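Local coordinates for putative fimbriae assembly chaperone (Salmonella typhimurium, PDB 2CO7), which belongs to the periplasmic pilus chaperones and probably holds newly exported Saf fimbrial subunits in a folded, assembly-ready state, at residues Leu76-Thr81 against Gln93-Lys98; Leu146-Thr151 against Ala168-Gly173. All coordinates share one frame; numbering follows the deposited sequence.

Contact 1 of 2, residues Leu76-Thr81 against Gln93-Lys98; sequences LRIVRT and QWVCIK
Leu76 and Ile78 meet Ile97 and Val95 in a purely apolar contact across the buried interior of the PapD-like N-terminal domain, between strands 73-80 and 91-100. The backbones keep well apart, CA of Ile78 lying 8.8 Å from CA of Val95, and no hydrogen bond joins the two segments. Leu76 and Ile97 meet end to end, CD1 of Leu76 lying only 3.4 Å from CD1 of Ile97, tighter than usual for two methyl groups. A turn about CB-CG1 of Ile97 (chi2 -47°) swings its CD1 toward Leu76, nearer than the CB direction would suggest. This is the immunoglobulin-like sandwich of the pilus chaperones, in which alternate residues of a strand face the interior; branched aliphatic side chains suit these four places because they bring no polar atoms of their own. Two residues along each strand, the side chains of Ile78 and Val95 pass at an angle, CD1 of Ile78 lying 4.0 Å from CG2 of Val95. Leu76 also touches Phe66 and Ser46, while Leu128 packs on Ile78. Trp94 and Cys96 point to the opposite face of strand 91-100: Cys96 forms a disulfide with Cys125, and Trp94 meets an aromatic side chain of another protein chain edge-to-face.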
# COMPACT_ATOMS: atom_id res chain seq x y z
N LEU B 76 10.70 13.26 8.56
CA LEU B 76 11.74 12.34 8.21
C LEU B 76 12.52 12.98 7.12
O LEU B 76 11.94 13.60 6.24
CB LEU B 76 11.12 11.07 7.70
CG LEU B 76 10.06 10.47 8.61
CD1 LEU B 76 9.53 9.23 7.94
CD2 LEU B 76 10.67 10.18 10.00
N ARG B 77 13.84 12.83 7.15
CA ARG B 77 14.69 13.28 6.08
C ARG B 77 15.07 12.08 5.22
O ARG B 77 15.54 11.07 5.75
CB ARG B 77 15.97 13.86 6.70
CG ARG B 77 17.11 14.10 5.72
CD ARG B 77 17.02 15.47 5.05
NE ARG B 77 18.36 15.93 4.69
CZ ARG B 77 18.63 16.82 3.73
NH1 ARG B 77 17.64 17.35 3.03
NH2 ARG B 77 19.88 17.18 3.48
N ILE B 78 14.96 12.22 3.91
CA ILE B 78 15.32 11.13 2.99
C ILE B 78 16.49 11.62 2.12
O ILE B 78 16.39 12.67 1.54
CB ILE B 78 14.13 10.79 2.05
CG1 ILE B 78 12.88 10.39 2.86
CG2 ILE B 78 14.57 9.70 1.05
CD1 ILE B 78 11.56 10.43 2.07
N VAL B 79 17.59 10.85 2.05
CA VAL B 79 18.78 11.33 1.33
C VAL B 79 19.32 10.19 0.47
O VAL B 79 19.36 9.04 0.92
CB VAL B 79 19.88 11.91 2.31
CG1 VAL B 79 19.39 13.13 3.07
CG2 VAL B 79 20.36 10.86 3.30
N ARG B 80 19.64 10.48 -0.80
CA ARG B 80 20.33 9.50 -1.64
C ARG B 80 21.73 9.25 -1.12
O ARG B 80 22.46 10.22 -0.85
CB ARG B 80 20.42 9.98 -3.09
CG ARG B 80 20.96 8.89 -4.02
CD ARG B 80 21.10 9.33 -5.50
NE ARG B 80 22.07 10.42 -5.66
CZ ARG B 80 23.41 10.31 -5.70
NH1 ARG B 80 24.01 9.13 -5.57
NH2 ARG B 80 24.15 11.40 -5.83
N THR B 81 22.14 7.99 -1.02
CA THR B 81 23.49 7.72 -0.46
C THR B 81 24.55 7.20 -1.39
O THR B 81 25.70 7.00 -0.95
CB THR B 81 23.48 6.74 0.72
OG1 THR B 81 24.83 6.30 0.92
CG2 THR B 81 22.66 5.50 0.42
N GLN B 93 11.26 4.15 -6.11
CA GLN B 93 11.47 3.40 -4.86
C GLN B 93 10.18 3.52 -4.03
O GLN B 93 9.23 4.25 -4.40
CB GLN B 93 12.62 4.07 -4.05
CG GLN B 93 14.01 3.93 -4.52
CD GLN B 93 14.39 4.76 -5.73
OE1 GLN B 93 15.30 4.40 -6.41
NE2 GLN B 93 13.73 5.90 -5.96
N TRP B 94 10.15 2.87 -2.87
CA TRP B 94 9.07 3.01 -1.92
C TRP B 94 9.64 3.38 -0.57
O TRP B 94 10.55 2.72 -0.08
CB TRP B 94 8.35 1.68 -1.75
CG TRP B 94 7.62 1.25 -2.99
CD1 TRP B 94 8.12 0.45 -4.01
CD2 TRP B 94 6.30 1.62 -3.37
NE1 TRP B 94 7.16 0.31 -4.99
CE2 TRP B 94 6.04 1.02 -4.63
CE3 TRP B 94 5.32 2.44 -2.78
CZ2 TRP B 94 4.81 1.15 -5.29
CZ3 TRP B 94 4.06 2.55 -3.44
CH2 TRP B 94 3.85 1.94 -4.70
N VAL B 95 9.08 4.42 0.03
CA VAL B 95 9.43 4.82 1.40
C VAL B 95 8.25 4.34 2.27
O VAL B 95 7.12 4.75 2.07
CB VAL B 95 9.79 6.35 1.51
CG1 VAL B 95 8.63 7.30 1.07
CG2 VAL B 95 10.24 6.70 2.92
N CYS B 96 8.57 3.48 3.24
CA CYS B 96 7.58 2.79 4.05
C CYS B 96 7.77 3.17 5.51
O CYS B 96 8.89 3.30 6.00
CB CYS B 96 7.77 1.30 3.91
SG CYS B 96 7.36 0.64 2.29
N ILE B 97 6.65 3.34 6.18
CA ILE B 97 6.60 3.75 7.58
C ILE B 97 5.85 2.64 8.28
O ILE B 97 4.67 2.43 7.97
CB ILE B 97 5.76 5.07 7.71
CG1 ILE B 97 6.38 6.23 6.94
CG2 ILE B 97 5.48 5.43 9.19
CD1 ILE B 97 7.82 6.41 7.14
N LYS B 98 6.53 1.93 9.17
CA LYS B 98 5.92 0.88 10.00
C LYS B 98 5.61 1.47 11.37
O LYS B 98 6.51 2.02 12.03
CB LYS B 98 6.86 -0.31 10.21
CG LYS B 98 6.22 -1.45 11.04
CD LYS B 98 7.21 -2.58 11.37
CE LYS B 98 7.80 -3.20 10.10
NZ LYS B 98 6.75 -3.99 9.37

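Contact 2 of 2, residues Leu146-Thr151 against Ala168-Gly173; sequences LRWVET and ASVTVG
The indole of Trp148 and the side chain of Val170 cross at a slant, CH2 of Trp148 lying 4.2 Å from the methyl CG1 of Val170. Two residues further along each strand, Glu150 and Val172 extend toward one another, with OE1 of Glu150 3.7 Å from CG1 of Val172. This second touch is a carboxylate oxygen against a methyl, van der Waals in kind, and no hydrogen bond passes between the segments. Glu150 spans the gap because its chain runs out extended beyond CG (chi2 177°); its side chain also touches Leu155, Ile201 and His198, and OE2 makes a weak hydrogen bond to the backbone N of Gly199. The two strands belong to different sheets of the C-terminal domain, the second immunoglobulin-like domain of the PapD-type chaperones, and side chains directed inward from each meet between them. A broad indole suits this place, since it can reach several neighbours at once: Trp203 and Tyr218 meet the Trp148 ring with their planes inclined, and Leu155, Val157, Ile201 and Leu180 also touch it. Further out, backbone hydrogen bonds of Arg147 with Glu158 and Val149 with Lys156 tie the first strand to 154-159, and a salt bridge from NE of Arg147 to OE1 of Glu158 joins the same pair of strands. Val170 with Ile177 and Thr171 with Glu202 fix the second strand in its own sheet.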
# COMPACT_ATOMS: atom_id res chain seq x y z
N LEU B 146 1.10 9.53 -24.31
CA LEU B 146 0.76 8.13 -24.11
C LEU B 146 0.07 7.63 -25.35
O LEU B 146 -0.71 8.37 -25.93
CB LEU B 146 -0.15 7.95 -22.89
CG LEU B 146 0.49 8.36 -21.56
CD1 LEU B 146 -0.30 7.83 -20.38
CD2 LEU B 146 1.93 7.87 -21.48
N ARG B 147 0.39 6.41 -25.78
CA ARG B 147 -0.24 5.81 -26.97
C ARG B 147 -1.08 4.63 -26.50
O ARG B 147 -0.62 3.83 -25.70
CB ARG B 147 0.84 5.36 -27.97
CG ARG B 147 0.25 4.86 -29.28
CD ARG B 147 1.25 4.80 -30.42
NE ARG B 147 1.73 3.43 -30.56
CZ ARG B 147 1.42 2.59 -31.54
NH1 ARG B 147 0.64 2.95 -32.57
NH2 ARG B 147 1.94 1.37 -31.51
N TRP B 148 -2.30 4.51 -27.01
CA TRP B 148 -3.22 3.47 -26.59
C TRP B 148 -3.56 2.60 -27.78
O TRP B 148 -3.71 3.07 -28.92
CB TRP B 148 -4.49 4.07 -25.95
CG TRP B 148 -4.22 4.98 -24.74
CD1 TRP B 148 -3.77 6.27 -24.75
CD2 TRP B 148 -4.40 4.64 -23.35
NE1 TRP B 148 -3.65 6.75 -23.47
CE2 TRP B 148 -4.03 5.77 -22.59
CE3 TRP B 148 -4.84 3.48 -22.67
CZ2 TRP B 148 -4.10 5.80 -21.19
CZ3 TRP B 148 -4.91 3.51 -21.28
CH2 TRP B 148 -4.52 4.65 -20.55
N VAL B 149 -3.65 1.30 -27.52
CA VAL B 149 -3.99 0.34 -28.55
C VAL B 149 -5.06 -0.54 -27.93
O VAL B 149 -4.90 -0.98 -26.78
CB VAL B 149 -2.75 -0.48 -28.99
CG1 VAL B 149 -3.09 -1.41 -30.15
CG2 VAL B 149 -1.61 0.44 -29.38
N GLU B 150 -6.14 -0.78 -28.65
CA GLU B 150 -7.20 -1.69 -28.20
C GLU B 150 -7.31 -2.84 -29.19
O GLU B 150 -7.53 -2.60 -30.37
CB GLU B 150 -8.56 -0.98 -28.09
CG GLU B 150 -8.52 0.30 -27.22
CD GLU B 150 -9.86 1.03 -27.17
OE1 GLU B 150 -9.93 2.08 -26.51
OE2 GLU B 150 -10.83 0.57 -27.79
N THR B 151 -7.11 -4.06 -28.72
CA THR B 151 -7.44 -5.24 -29.52
C THR B 151 -8.24 -6.19 -28.65
O THR B 151 -7.79 -6.57 -27.56
CB THR B 151 -6.21 -6.01 -30.09
OG1 THR B 151 -6.16 -7.33 -29.55
CG2 THR B 151 -4.90 -5.27 -29.85
N ALA B 168 -4.83 7.99 -13.10
CA ALA B 168 -6.07 7.96 -12.33
C ALA B 168 -7.26 8.26 -13.25
O ALA B 168 -7.08 8.82 -14.34
CB ALA B 168 -5.99 8.95 -11.19
N SER B 169 -8.45 7.86 -12.80
CA SER B 169 -9.72 8.22 -13.45
C SER B 169 -9.71 7.88 -14.94
O SER B 169 -10.20 8.66 -15.76
CB SER B 169 -10.02 9.71 -13.24
OG SER B 169 -10.29 10.02 -11.86
N VAL B 170 -9.12 6.73 -15.29
CA VAL B 170 -9.14 6.20 -16.68
C VAL B 170 -10.53 5.67 -17.13
O VAL B 170 -11.14 4.85 -16.43
CB VAL B 170 -8.09 5.06 -16.87
CG1 VAL B 170 -8.06 4.61 -18.31
CG2 VAL B 170 -6.69 5.49 -16.42
N THR B 171 -11.02 6.10 -18.29
CA THR B 171 -12.25 5.55 -18.87
C THR B 171 -12.10 5.19 -20.34
O THR B 171 -11.32 5.81 -21.06
CB THR B 171 -13.47 6.52 -18.74
OG1 THR B 171 -13.14 7.81 -19.30
CG2 THR B 171 -13.90 6.66 -17.27
N VAL B 172 -12.85 4.18 -20.77
CA VAL B 172 -12.88 3.77 -22.18
C VAL B 172 -14.34 3.80 -22.64
O VAL B 172 -15.18 3.08 -22.10
CB VAL B 172 -12.23 2.37 -22.39
CG1 VAL B 172 -12.45 1.87 -23.81
CG2 VAL B 172 -10.72 2.45 -22.07
N GLY B 173 -14.62 4.64 -23.63
CA GLY B 173 -15.99 4.96 -24.01
C GLY B 173 -16.86 5.26 -22.79
O GLY B 173 -18.01 4.81 -22.70

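In the fold
Along the chain contact 1 is complete before the segments of contact 2 begin, and there is one in each immunoglobulin-like domain. Their centres lie 33 Å apart on opposite sides of the chain's centre, their nearest atoms are about 14 Å apart, and they share no sheet. Each joins strands that are not hydrogen-bonded to each other, through side chains directed into its own domain. Strand 116-131 follows contact 1 and leads toward the helix 139-142, after which contact 2 begins. Two separately packed interiors fit the two-domain build of the pilus chaperones; another protein chain reaches the segments of contact 1, whereas none in the assembly touches those of contact 2.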